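Uncharacterized hypothetical protein (Parabacteroides merdae, PDB 4EI0) is of unknown function and belongs to the DUF4466 family, with an N-terminal half built as a two-sheet antiparallel beta sandwich. Local coordinates at residues 14-19 / 137-142; 18-23 / 36-41; 40-45 / 106-111; 49-54 / 129-134; 84-89 / 99-104. All coordinates share one frame; numbering follows the deposited sequence.

How the interactions relate
All five contacts lie in the N-terminal beta sandwich. Interactions 2 and 3 are successive strand pairings in one five-stranded sheet, sharing strand 35-43, whereas interaction 4 pairs strands 51-58 and 124-133 in the facing sheet. Interactions 1 and 5 join the two sheets near their outermost strands without touching, their nearest atoms about 8 Å apart. Interactions 3 and 4, centres about 8 Å apart, face each other across the core through M42 and V131. Along the chain their segments alternate, with interaction 5 nested inside both and all three inside interaction 1. Interactions 1, 3 and 4 tie together distant parts of the sequence, interaction 5 near ones. Interactions 3 and 5 also touch the second subunit.

Interaction 1 of 5, residues 14-19 / 137-142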
# COMPACT_ATOMS: atom_id res chain seq x y z
N SER B 14 -19.44 -3.30 -2.82
CA SER B 14 -19.70 -2.09 -3.63
C SER B 14 -20.21 -0.93 -2.76
O SER B 14 -21.15 -0.22 -3.09
CB SER B 14 -20.62 -2.41 -4.78
OG SER B 14 -21.66 -3.30 -4.38
N ALA B 15 -19.53 -0.75 -1.64
CA ALA B 15 -19.85 0.27 -0.64
C ALA B 15 -18.68 0.25 0.38
O ALA B 15 -17.82 -0.62 0.33
CB ALA B 15 -21.17 -0.04 0.07
N LEU B 16 -18.68 1.21 1.29
CA LEU B 16 -17.75 1.22 2.43
C LEU B 16 -17.82 -0.07 3.16
O LEU B 16 -18.90 -0.56 3.46
CB LEU B 16 -18.15 2.32 3.41
CG LEU B 16 -17.20 2.52 4.59
CD1 LEU B 16 -15.74 2.64 4.10
CD2 LEU B 16 -17.65 3.80 5.28
N SER B 17 -16.67 -0.68 3.39
CA SER B 17 -16.60 -1.90 4.17
C SER B 17 -15.42 -1.89 5.16
O SER B 17 -14.51 -1.04 5.07
CB SER B 17 -16.48 -3.07 3.22
OG SER B 17 -15.19 -3.03 2.68
N ASN B 18 -15.43 -2.83 6.10
CA ASN B 18 -14.37 -2.87 7.13
C ASN B 18 -14.10 -4.28 7.63
O ASN B 18 -14.91 -5.17 7.46
CB ASN B 18 -14.66 -1.86 8.26
CG ASN B 18 -15.88 -2.20 9.18
OD1 ASN B 18 -16.12 -1.49 10.16
ND2 ASN B 18 -16.59 -3.26 8.91
N ASP B 19 -12.94 -4.47 8.23
CA ASP B 19 -12.56 -5.72 8.84
C ASP B 19 -11.50 -5.42 9.88
O ASP B 19 -10.78 -4.47 9.73
CB ASP B 19 -11.95 -6.66 7.80
CG ASP B 19 -11.68 -8.05 8.38
OD1 ASP B 19 -12.61 -8.68 8.88
OD2 ASP B 19 -10.53 -8.50 8.36
N GLN B 137 -21.67 7.04 3.79
CA GLN B 137 -21.80 5.67 4.23
C GLN B 137 -21.02 5.47 5.54
O GLN B 137 -20.11 6.25 5.85
CB GLN B 137 -21.30 4.72 3.17
CG GLN B 137 -22.33 4.41 2.11
CD GLN B 137 -21.79 3.47 1.05
OE1 GLN B 137 -20.59 3.37 0.84
NE2 GLN B 137 -22.71 2.77 0.37
N VAL B 138 -21.42 4.45 6.29
CA VAL B 138 -20.78 4.04 7.57
C VAL B 138 -20.56 2.50 7.57
O VAL B 138 -21.21 1.81 6.81
CB VAL B 138 -21.65 4.46 8.77
CG1 VAL B 138 -21.79 5.99 8.81
CG2 VAL B 138 -23.02 3.79 8.68
N ALA B 139 -19.61 1.96 8.35
CA ALA B 139 -19.47 0.52 8.60
C ALA B 139 -19.00 0.32 10.04
O ALA B 139 -18.49 1.25 10.66
CB ALA B 139 -18.50 -0.17 7.66
N GLU B 140 -19.14 -0.91 10.54
CA GLU B 140 -18.88 -1.21 11.94
C GLU B 140 -18.38 -2.63 12.06
O GLU B 140 -18.71 -3.44 11.21
CB GLU B 140 -20.15 -1.00 12.80
CG GLU B 140 -20.57 -2.17 13.68
CD GLU B 140 -21.73 -1.82 14.59
OE1 GLU B 140 -22.78 -1.39 14.06
OE2 GLU B 140 -21.59 -1.96 15.82
N TYR B 141 -17.56 -2.90 13.07
CA TYR B 141 -16.97 -4.22 13.29
C TYR B 141 -16.67 -4.39 14.77
O TYR B 141 -15.98 -3.56 15.35
CB TYR B 141 -15.66 -4.38 12.51
CG TYR B 141 -15.24 -5.81 12.29
CD1 TYR B 141 -14.58 -6.53 13.28
CD2 TYR B 141 -15.53 -6.47 11.09
CE1 TYR B 141 -14.22 -7.85 13.08
CE2 TYR B 141 -15.17 -7.78 10.89
CZ TYR B 141 -14.52 -8.44 11.87
OH TYR B 141 -14.20 -9.71 11.63
N LYS B 142 -17.17 -5.47 15.38
CA LYS B 142 -16.99 -5.73 16.82
C LYS B 142 -16.01 -6.87 17.03
O LYS B 142 -16.01 -7.83 16.28
CB LYS B 142 -18.32 -6.12 17.49
CG LYS B 142 -19.40 -5.06 17.32
CD LYS B 142 -20.71 -5.44 17.97
CE LYS B 142 -21.69 -4.27 17.94
NZ LYS B 142 -20.97 -3.00 18.24
O HOH W 1 -22.70 1.82 -2.14
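N18 and L16 meet Q137, A139 and E140 where the outermost strands of the two sheets of a beta sandwich run side by side. Strands 17-19 and 138-142 point nearly the same way, at 17°, with axes 6.3 Å apart, and side chains do most of the joining. With CG set between its backbone N and carbonyl carbon (chi1 69°), N18 reaches across, and its ND2 donates to E140 O at 3.1 Å. That acceptor lies in the N18 amide plane, whereas ND2 sits above the E140 carbonyl plane. The amide's OD1 takes a hydrogen bond from the Y40 hydroxyl, and CG rests on A139 CB. An alanine in place of N18 would probably leave the E140 carbonyl without this donor and the Y40 hydroxyl without its acceptor. L16 lays CD2 3.5 Å from Q137 O and packs CG near A139 CB. D19 CA lies off-centre over one face of the Y141 ring, 4.2 Å from its centroid. The Q137 side chain, extended beyond CG, reaches the loop before strand 17-19: OE1 accepts a nearly straight bond from L16 N at 2.9 Å, while NE2 donates to a water that donates to S14 O.

Interaction 2 of 5, residues 18-23 / 36-41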
# COMPACT_ATOMS: atom_id res chain seq x y z
N ASN B 18 -15.43 -2.83 6.10
CA ASN B 18 -14.37 -2.87 7.13
C ASN B 18 -14.10 -4.28 7.63
O ASN B 18 -14.91 -5.17 7.46
CB ASN B 18 -14.66 -1.86 8.26
CG ASN B 18 -15.88 -2.20 9.18
OD1 ASN B 18 -16.12 -1.49 10.16
ND2 ASN B 18 -16.59 -3.26 8.91
N ASP B 19 -12.94 -4.47 8.23
CA ASP B 19 -12.56 -5.72 8.84
C ASP B 19 -11.50 -5.42 9.88
O ASP B 19 -10.78 -4.47 9.73
CB ASP B 19 -11.95 -6.66 7.80
CG ASP B 19 -11.68 -8.05 8.38
OD1 ASP B 19 -12.61 -8.68 8.88
OD2 ASP B 19 -10.53 -8.50 8.36
N CYS B 20 -11.44 -6.18 10.97
CA CYS B 20 -10.49 -5.87 12.02
C CYS B 20 -9.91 -7.16 12.56
O CYS B 20 -10.65 -8.11 12.77
CB CYS B 20 -11.16 -5.04 13.14
SG CYS B 20 -9.93 -4.24 14.20
N ILE B 21 -8.60 -7.18 12.77
CA ILE B 21 -7.90 -8.36 13.30
C ILE B 21 -7.08 -7.98 14.54
O ILE B 21 -6.42 -6.97 14.55
CB ILE B 21 -7.05 -9.12 12.23
CG1 ILE B 21 -5.76 -8.38 11.85
CG2 ILE B 21 -7.90 -9.38 10.98
CD1 ILE B 21 -4.72 -9.25 11.15
N LYS B 22 -7.21 -8.75 15.61
CA LYS B 22 -6.38 -8.57 16.78
C LYS B 22 -4.98 -9.01 16.38
O LYS B 22 -4.83 -10.09 15.85
CB LYS B 22 -6.92 -9.43 17.94
CG LYS B 22 -6.14 -9.27 19.26
CD LYS B 22 -6.88 -9.89 20.43
CE LYS B 22 -5.93 -10.17 21.61
NZ LYS B 22 -5.18 -11.45 21.48
N ARG B 23 -3.99 -8.16 16.54
CA ARG B 23 -2.59 -8.54 16.22
C ARG B 23 -1.93 -9.26 17.39
O ARG B 23 -1.23 -10.23 17.21
CB ARG B 23 -1.77 -7.34 15.74
CG ARG B 23 -2.05 -7.05 14.26
CD ARG B 23 -1.66 -5.64 13.82
NE ARG B 23 -0.26 -5.30 14.09
CZ ARG B 23 0.78 -5.67 13.34
NH1 ARG B 23 0.63 -6.42 12.25
NH2 ARG B 23 2.01 -5.27 13.68
N ILE B 36 -3.12 -4.04 23.93
CA ILE B 36 -3.75 -4.98 23.00
C ILE B 36 -3.81 -4.19 21.68
O ILE B 36 -4.33 -3.05 21.60
CB ILE B 36 -5.18 -5.39 23.39
CG1 ILE B 36 -5.22 -5.80 24.85
CG2 ILE B 36 -5.69 -6.49 22.47
CD1 ILE B 36 -6.55 -6.36 25.29
N GLU B 37 -3.23 -4.79 20.66
CA GLU B 37 -3.05 -4.16 19.36
C GLU B 37 -3.97 -4.77 18.32
O GLU B 37 -4.07 -6.00 18.23
CB GLU B 37 -1.64 -4.38 18.90
CG GLU B 37 -1.32 -3.65 17.60
CD GLU B 37 0.07 -3.94 17.10
OE1 GLU B 37 0.94 -4.36 17.90
OE2 GLU B 37 0.30 -3.74 15.90
N PHE B 38 -4.60 -3.90 17.54
CA PHE B 38 -5.58 -4.30 16.53
C PHE B 38 -5.17 -3.65 15.18
O PHE B 38 -4.58 -2.57 15.16
CB PHE B 38 -6.99 -3.84 16.92
CG PHE B 38 -7.56 -4.52 18.14
CD1 PHE B 38 -7.27 -4.04 19.40
CD2 PHE B 38 -8.34 -5.63 18.02
CE1 PHE B 38 -7.79 -4.67 20.51
CE2 PHE B 38 -8.86 -6.27 19.13
CZ PHE B 38 -8.59 -5.78 20.38
N ALA B 39 -5.49 -4.31 14.06
CA ALA B 39 -5.29 -3.75 12.72
C ALA B 39 -6.67 -3.62 12.09
O ALA B 39 -7.33 -4.63 11.85
CB ALA B 39 -4.40 -4.65 11.88
N TYR B 40 -7.14 -2.38 11.92
CA TYR B 40 -8.50 -2.08 11.46
C TYR B 40 -8.39 -1.65 9.99
O TYR B 40 -7.84 -0.59 9.71
CB TYR B 40 -9.11 -0.96 12.25
CG TYR B 40 -10.56 -0.60 11.91
CD1 TYR B 40 -11.51 -1.57 11.67
CD2 TYR B 40 -10.97 0.74 11.87
CE1 TYR B 40 -12.83 -1.24 11.36
CE2 TYR B 40 -12.30 1.08 11.59
CZ TYR B 40 -13.23 0.09 11.34
OH TYR B 40 -14.55 0.43 11.07
N ALA B 41 -8.94 -2.48 9.09
CA ALA B 41 -8.94 -2.27 7.64
C ALA B 41 -10.26 -1.70 7.18
O ALA B 41 -11.32 -2.21 7.57
CB ALA B 41 -8.69 -3.59 6.92
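D19 to K22 pair with F38 to A41 as neighbouring antiparallel strands, their axes 4.6 Å apart and their directions at 169°. D19 with A41 and I21 with A39 are hydrogen-bonded pairs, and C20 with Y40 and K22 with F38 are the non-hydrogen-bonded pairs between and beyond them. The I21 N to A39 O bond measures 3.0 Å, its return from A39 N to I21 O 2.9 Å, and R23 N extends the series to E37 O.

C20, K22, F38 and Y40 occupy one face. There Y40 OH donates to N18 OD1 at 2.6 Å, in the carbonyl plane and on a lone pair. C20 packs CB 3.8 Å from Y40 CD1, and its SG approaches both the F38 and Y40 rings obliquely. The aliphatic part of K22 runs past F38 CE2 toward I36 CG2, which is 3.8 Å from K22 CE; its ammonium then bonds to S24 O. On the other face I21 CG1 meets A39 CB, and R23 brings CD 3.5 Å from A39 CB. R23 also forms a salt bridge through NE to E37 OE2, modelled as very short, with a weak second bond from NH2. E37 CG is anti to the backbone N (chi1 -175°), and OE2 meets the guanidinium at its edge, the guanidinium and carboxylate planes 51° apart.

Strand 17-22 is outermost in its sheet within the chain, and across the sheet strand 35-43 is flanked on its other side by 107-115, where R111 lies against R23 and E37. The aromatic face is covered by the other sheet: F127 and F129 of strand 124-133 meet F38, and F129 also meets Y40.

Interaction 3 of 5, residues 40-45 / 106-111; sequences YAMAIP and CAATLR
The antiparallel pairing of Y40 and M42 with L110 and A108 links strands 35-43 and 107-115 in the interior of a five-stranded sheet. Y40 N donates to L110 O at 2.8 Å, and L110 N returns a bond to Y40 O. M42 N gives a 2.9 Å bond to A108 O, and A108 N answers to M42 O. Beyond the last bridge, I44 N still reaches C106 O at 2.9 Å, carrying the pairing into the loop. Between these pairs the backbones come closer, and CA-H...O contacts such as T109 CA to Y40 O fill in.

One face of this sheet looks into the core of the beta sandwich, and Y40, M42, A108 and L110 lie on it. M42, deposited as selenomethionine, bends at its last torsion (chi3 -82°), which sets CE 3.8 Å from L110 CG and 3.5 Å from A108 O; A108 CB is slightly farther. M42 CG lies over one face of the Y40 ring, toward the rim. L51, A54 and V131 of the opposing sheet close over M42. On the other face the touching groups are small: A41 CB lies 3.8 Å from T109 OG1, and A43 CB is 4.2 Å from A107 CB. At the end of the contact I44 CG2 rests near C106 CB, while C106 packs on P83 and A107 on I82, both of the second subunit.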
# COMPACT_ATOMS: atom_id res chain seq x y z
N TYR B 40 -7.14 -2.38 11.92
CA TYR B 40 -8.50 -2.08 11.46
C TYR B 40 -8.39 -1.65 9.99
O TYR B 40 -7.84 -0.59 9.71
CB TYR B 40 -9.11 -0.96 12.25
CG TYR B 40 -10.56 -0.60 11.91
CD1 TYR B 40 -11.51 -1.57 11.67
CD2 TYR B 40 -10.97 0.74 11.87
CE1 TYR B 40 -12.83 -1.24 11.36
CE2 TYR B 40 -12.30 1.08 11.59
CZ TYR B 40 -13.23 0.09 11.34
OH TYR B 40 -14.55 0.43 11.07
N ALA B 41 -8.94 -2.48 9.09
CA ALA B 41 -8.94 -2.27 7.64
C ALA B 41 -10.26 -1.70 7.18
O ALA B 41 -11.32 -2.21 7.57
CB ALA B 41 -8.69 -3.59 6.92
N MSE B 42 -10.19 -0.70 6.30
CA MSE B 42 -11.37 -0.04 5.73
C MSE B 42 -11.19 0.11 4.23
O MSE B 42 -10.08 0.24 3.76
CB MSE B 42 -11.52 1.36 6.34
CG MSE B 42 -11.57 1.37 7.86
SE MSE B 42 -10.97 3.04 8.60
CE MSE B 42 -9.03 2.49 8.44
N ALA B 43 -12.27 0.06 3.47
CA ALA B 43 -12.18 0.20 1.99
C ALA B 43 -13.51 0.66 1.42
O ALA B 43 -14.56 0.24 1.90
CB ALA B 43 -11.75 -1.11 1.31
N ILE B 44 -13.44 1.55 0.44
CA ILE B 44 -14.57 2.06 -0.27
C ILE B 44 -14.15 2.08 -1.72
O ILE B 44 -13.01 2.38 -2.02
CB ILE B 44 -14.99 3.46 0.23
CG1 ILE B 44 -16.32 3.88 -0.44
CG2 ILE B 44 -13.91 4.51 -0.02
CD1 ILE B 44 -16.92 5.16 0.11
N PRO B 45 -15.04 1.69 -2.64
CA PRO B 45 -14.66 1.83 -4.04
C PRO B 45 -14.31 3.29 -4.33
O PRO B 45 -15.02 4.22 -3.93
CB PRO B 45 -15.91 1.37 -4.80
CG PRO B 45 -16.64 0.51 -3.82
CD PRO B 45 -16.41 1.17 -2.50
N CYS B 106 -9.00 5.71 -0.67
CA CYS B 106 -10.13 4.78 -0.63
C CYS B 106 -9.92 3.55 0.24
O CYS B 106 -10.82 2.73 0.36
CB CYS B 106 -10.49 4.37 -2.04
SG CYS B 106 -9.23 3.48 -2.91
N ALA B 107 -8.74 3.37 0.82
CA ALA B 107 -8.44 2.13 1.54
C ALA B 107 -7.31 2.38 2.51
O ALA B 107 -6.33 3.06 2.17
CB ALA B 107 -8.12 0.94 0.60
N ALA B 108 -7.47 1.90 3.74
CA ALA B 108 -6.39 2.08 4.73
C ALA B 108 -6.50 1.00 5.80
O ALA B 108 -7.55 0.42 6.01
CB ALA B 108 -6.47 3.43 5.38
N THR B 109 -5.37 0.74 6.45
CA THR B 109 -5.33 -0.11 7.64
C THR B 109 -4.62 0.61 8.74
O THR B 109 -3.47 0.99 8.60
CB THR B 109 -4.59 -1.40 7.36
OG1 THR B 109 -5.24 -2.07 6.32
CG2 THR B 109 -4.56 -2.31 8.60
N LEU B 110 -5.35 0.89 9.80
CA LEU B 110 -4.84 1.67 10.91
C LEU B 110 -4.69 0.74 12.07
O LEU B 110 -5.51 -0.16 12.25
CB LEU B 110 -5.80 2.78 11.31
CG LEU B 110 -6.07 3.92 10.30
CD1 LEU B 110 -7.15 4.79 10.91
CD2 LEU B 110 -4.79 4.70 9.99
N ARG B 111 -3.61 0.96 12.84
CA ARG B 111 -3.36 0.21 14.07
C ARG B 111 -3.85 0.95 15.27
O ARG B 111 -3.56 2.14 15.44
CB ARG B 111 -1.89 -0.06 14.17
CG ARG B 111 -1.46 -1.04 13.10
CD ARG B 111 0.03 -1.25 13.07
NE ARG B 111 0.33 -2.12 11.96
CZ ARG B 111 1.54 -2.31 11.48
NH1 ARG B 111 2.58 -1.70 12.00
NH2 ARG B 111 1.68 -3.10 10.44

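Interaction 4 of 5, residues 49-54 / 129-134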
# COMPACT_ATOMS: atom_id res chain seq x y z
N GLY B 49 -16.20 7.45 -3.20
CA GLY B 49 -15.77 8.50 -2.30
C GLY B 49 -14.46 8.10 -1.65
O GLY B 49 -13.69 7.33 -2.20
N LYS B 50 -14.21 8.67 -0.48
CA LYS B 50 -12.95 8.48 0.25
C LYS B 50 -13.21 8.31 1.74
O LYS B 50 -14.25 8.70 2.27
CB LYS B 50 -12.01 9.66 0.01
CG LYS B 50 -11.75 10.09 -1.44
CD LYS B 50 -10.91 9.10 -2.18
CE LYS B 50 -10.68 9.52 -3.62
NZ LYS B 50 -11.90 9.19 -4.40
N LEU B 51 -12.24 7.74 2.44
CA LEU B 51 -12.36 7.52 3.87
C LEU B 51 -12.33 8.88 4.60
O LEU B 51 -11.46 9.69 4.32
CB LEU B 51 -11.23 6.59 4.36
CG LEU B 51 -11.21 5.18 3.76
CD1 LEU B 51 -10.16 4.37 4.52
CD2 LEU B 51 -12.58 4.47 3.85
N SER B 52 -13.24 9.09 5.60
CA SER B 52 -13.29 10.35 6.40
C SER B 52 -12.76 10.25 7.82
O SER B 52 -12.01 11.15 8.28
CB SER B 52 -14.74 10.86 6.46
OG SER B 52 -15.25 10.94 5.11
N SER B 53 -13.15 9.20 8.53
CA SER B 53 -12.79 9.04 9.96
C SER B 53 -12.98 7.61 10.42
O SER B 53 -13.71 6.83 9.81
CB SER B 53 -13.58 10.00 10.85
OG SER B 53 -14.97 9.71 10.85
N ALA B 54 -12.32 7.29 11.53
CA ALA B 54 -12.41 5.96 12.16
C ALA B 54 -12.59 6.16 13.67
O ALA B 54 -12.13 7.14 14.23
CB ALA B 54 -11.17 5.17 11.85
N PHE B 129 -15.43 -1.10 16.56
CA PHE B 129 -14.70 -0.25 15.59
C PHE B 129 -15.70 0.25 14.55
O PHE B 129 -16.63 -0.49 14.18
CB PHE B 129 -13.63 -1.03 14.83
CG PHE B 129 -12.50 -1.55 15.68
CD1 PHE B 129 -12.66 -2.68 16.45
CD2 PHE B 129 -11.29 -0.86 15.76
CE1 PHE B 129 -11.63 -3.15 17.24
CE2 PHE B 129 -10.27 -1.33 16.55
CZ PHE B 129 -10.43 -2.48 17.29
N SER B 130 -15.52 1.48 14.08
CA SER B 130 -16.42 2.02 13.04
C SER B 130 -15.71 3.03 12.19
O SER B 130 -14.63 3.55 12.56
CB SER B 130 -17.66 2.63 13.66
OG SER B 130 -17.32 3.65 14.57
N VAL B 131 -16.28 3.27 11.01
CA VAL B 131 -15.67 4.07 9.95
C VAL B 131 -16.76 4.90 9.24
O VAL B 131 -17.89 4.43 9.11
CB VAL B 131 -14.89 3.19 8.92
CG1 VAL B 131 -15.78 2.08 8.34
CG2 VAL B 131 -14.26 4.04 7.82
N LYS B 132 -16.41 6.10 8.81
CA LYS B 132 -17.25 6.94 7.95
C LYS B 132 -16.50 7.27 6.65
O LYS B 132 -15.31 7.54 6.70
CB LYS B 132 -17.57 8.27 8.66
CG LYS B 132 -18.42 8.16 9.94
CD LYS B 132 -18.69 9.56 10.52
CE LYS B 132 -18.96 9.61 12.02
NZ LYS B 132 -20.39 9.70 12.43
N ALA B 133 -17.21 7.29 5.52
CA ALA B 133 -16.68 7.77 4.23
C ALA B 133 -17.41 9.02 3.70
O ALA B 133 -18.50 9.38 4.16
CB ALA B 133 -16.80 6.66 3.19
N SER B 134 -16.85 9.63 2.67
CA SER B 134 -17.33 10.94 2.20
C SER B 134 -18.66 10.90 1.42
O SER B 134 -19.17 11.94 1.07
CB SER B 134 -16.26 11.62 1.35
OG SER B 134 -16.02 10.87 0.17
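K132 O is gripped by two consecutive amides, S52 N at 2.8 Å and S53 N at 3.3 Å, and this shared acceptor marks a classic beta bulge in strand 51-54. The strands run antiparallel, and the register slips by one residue between the pairs L51 with A133 and S53 with K132. Past the bulge the regular pattern returns, with K132 N donating to S53 O at 3.0 Å. At the other end S134 holds the incoming loop twice: its N donates to K50 O at 2.8 Å, and its OG accepts from K50 N at 2.9 Å. The latter oxygen is placed by a first torsion of 64°, between the backbone N and carbonyl carbon. G49 CA passes 3.4 Å from S134 OG. S53 OG lies beside the K132 chain, 3.7 Å from both CB and CD. L51 CD2 approaches V131 CG2 loosely, at 4.3 Å, both side chains also packing on M42 of the facing sheet. Backbone and serine groups thus supply the polar bonds, while L51, A54 and V131 contribute to the apolar core of the sandwich; the doubled grip on one carbonyl lets the strand take an extra residue without breaking its pairing.

Interaction 5 of 5, residues 84-89 / 99-104; sequences VKVCSD and IDFTVD
C87 and F101 form a single backbone bridge, their CA atoms 4.2 Å apart, where the chain leaves strand 81-85 and meets the end of strand 96-100. S88 N donates to D100 O at 3.0 Å, and V86 O accepts from T102 N at 2.9 Å and, more weakly, from V103 N. The side-chain centre is a Cys sulfur-aromatic contact: C87 SG, anti to the carbonyl carbon (chi1 -64°), stands 3.8 Å above the plane of the F101 ring, over its centre. V86 lies alongside the same ring, pointing the same way, with V86 CG2 3.9 Å from F101 CE2. I99 presses CD1 to 3.4 Å from C87 CB, a tight carbon contact, while V86 and V103 cross at about a right angle. An alanine in place of F101 would probably leave the C87 sulfur without its aromatic platform and open a gap beside V86. A water joins S88 OG, D89 O and D100 N. V86 and V103 also pack on V84 and K85 of the second subunit. The contact therefore splits by chemistry: amides, carbonyls and a water hold the two backbones, while sulfur, ring and methyl groups pack at this border between the two sheets.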
# COMPACT_ATOMS: atom_id res chain seq x y z
N VAL B 84 2.11 5.32 5.63
CA VAL B 84 1.77 6.56 4.93
C VAL B 84 0.92 7.35 5.90
O VAL B 84 -0.12 6.86 6.42
CB VAL B 84 1.01 6.30 3.61
CG1 VAL B 84 0.63 7.64 2.95
CG2 VAL B 84 1.82 5.40 2.70
N LYS B 85 1.31 8.57 6.19
CA LYS B 85 0.64 9.35 7.29
C LYS B 85 -0.61 10.02 6.72
O LYS B 85 -0.58 11.12 6.21
CB LYS B 85 1.60 10.39 7.92
CG LYS B 85 1.02 11.19 9.11
CD LYS B 85 1.99 11.36 10.27
CE LYS B 85 1.52 12.43 11.27
NZ LYS B 85 2.59 13.37 11.74
N VAL B 86 -1.73 9.33 6.86
CA VAL B 86 -2.96 9.73 6.19
C VAL B 86 -3.96 10.39 7.13
O VAL B 86 -4.97 10.91 6.69
CB VAL B 86 -3.64 8.53 5.50
CG1 VAL B 86 -2.78 8.00 4.32
CG2 VAL B 86 -3.93 7.45 6.49
N CYS B 87 -3.66 10.38 8.41
CA CYS B 87 -4.55 10.94 9.43
C CYS B 87 -3.89 11.98 10.27
O CYS B 87 -2.65 12.04 10.39
CB CYS B 87 -5.02 9.85 10.39
SG CYS B 87 -6.03 8.53 9.72
N SER B 88 -4.73 12.81 10.89
CA SER B 88 -4.22 13.68 11.96
C SER B 88 -4.17 12.85 13.25
O SER B 88 -4.60 11.71 13.26
CB SER B 88 -5.11 14.90 12.10
OG SER B 88 -6.48 14.50 12.06
N ASP B 89 -3.65 13.39 14.34
CA ASP B 89 -3.52 12.60 15.56
C ASP B 89 -4.88 12.16 16.09
O ASP B 89 -5.86 12.88 15.97
CB ASP B 89 -2.76 13.34 16.66
CG ASP B 89 -1.30 13.68 16.27
OD1 ASP B 89 -0.70 12.89 15.54
OD2 ASP B 89 -0.77 14.72 16.72
N ILE B 99 -10.22 9.24 15.04
CA ILE B 99 -9.15 9.75 14.21
C ILE B 99 -9.75 10.17 12.85
O ILE B 99 -10.61 9.48 12.32
CB ILE B 99 -8.03 8.73 14.04
CG1 ILE B 99 -6.79 9.40 13.45
CG2 ILE B 99 -8.54 7.57 13.19
CD1 ILE B 99 -5.53 8.56 13.49
N ASP B 100 -9.27 11.30 12.32
CA ASP B 100 -9.76 11.87 11.05
C ASP B 100 -8.75 11.67 9.96
O ASP B 100 -7.55 11.92 10.18
CB ASP B 100 -9.95 13.38 11.17
CG ASP B 100 -11.19 13.76 11.94
OD1 ASP B 100 -12.15 13.00 11.90
OD2 ASP B 100 -11.20 14.81 12.58
N PHE B 101 -9.22 11.29 8.77
CA PHE B 101 -8.32 11.24 7.64
C PHE B 101 -8.11 12.67 7.12
O PHE B 101 -9.04 13.41 6.97
CB PHE B 101 -8.89 10.35 6.55
CG PHE B 101 -8.83 8.89 6.87
CD1 PHE B 101 -9.79 8.31 7.64
CD2 PHE B 101 -7.83 8.11 6.34
CE1 PHE B 101 -9.74 6.99 7.94
CE2 PHE B 101 -7.75 6.78 6.65
CZ PHE B 101 -8.70 6.21 7.44
N THR B 102 -6.87 13.05 6.84
CA THR B 102 -6.58 14.34 6.22
C THR B 102 -6.04 14.12 4.82
O THR B 102 -5.70 15.06 4.17
CB THR B 102 -5.57 15.15 7.07
OG1 THR B 102 -4.48 14.28 7.39
CG2 THR B 102 -6.25 15.61 8.40
N VAL B 103 -5.92 12.87 4.36
CA VAL B 103 -5.39 12.55 3.01
C VAL B 103 -6.46 11.77 2.29
O VAL B 103 -7.14 10.89 2.89
CB VAL B 103 -4.05 11.77 3.10
CG1 VAL B 103 -3.58 11.22 1.72
CG2 VAL B 103 -2.93 12.64 3.71
N ASP B 104 -6.62 12.04 0.99
CA ASP B 104 -7.63 11.30 0.23
C ASP B 104 -7.11 9.86 0.03
O ASP B 104 -6.03 9.64 -0.60
CB ASP B 104 -7.87 11.86 -1.17
CG ASP B 104 -8.67 13.15 -1.17
OD1 ASP B 104 -9.11 13.59 -0.08
OD2 ASP B 104 -8.86 13.70 -2.28
O HOH W 2 -7.82 13.13 14.05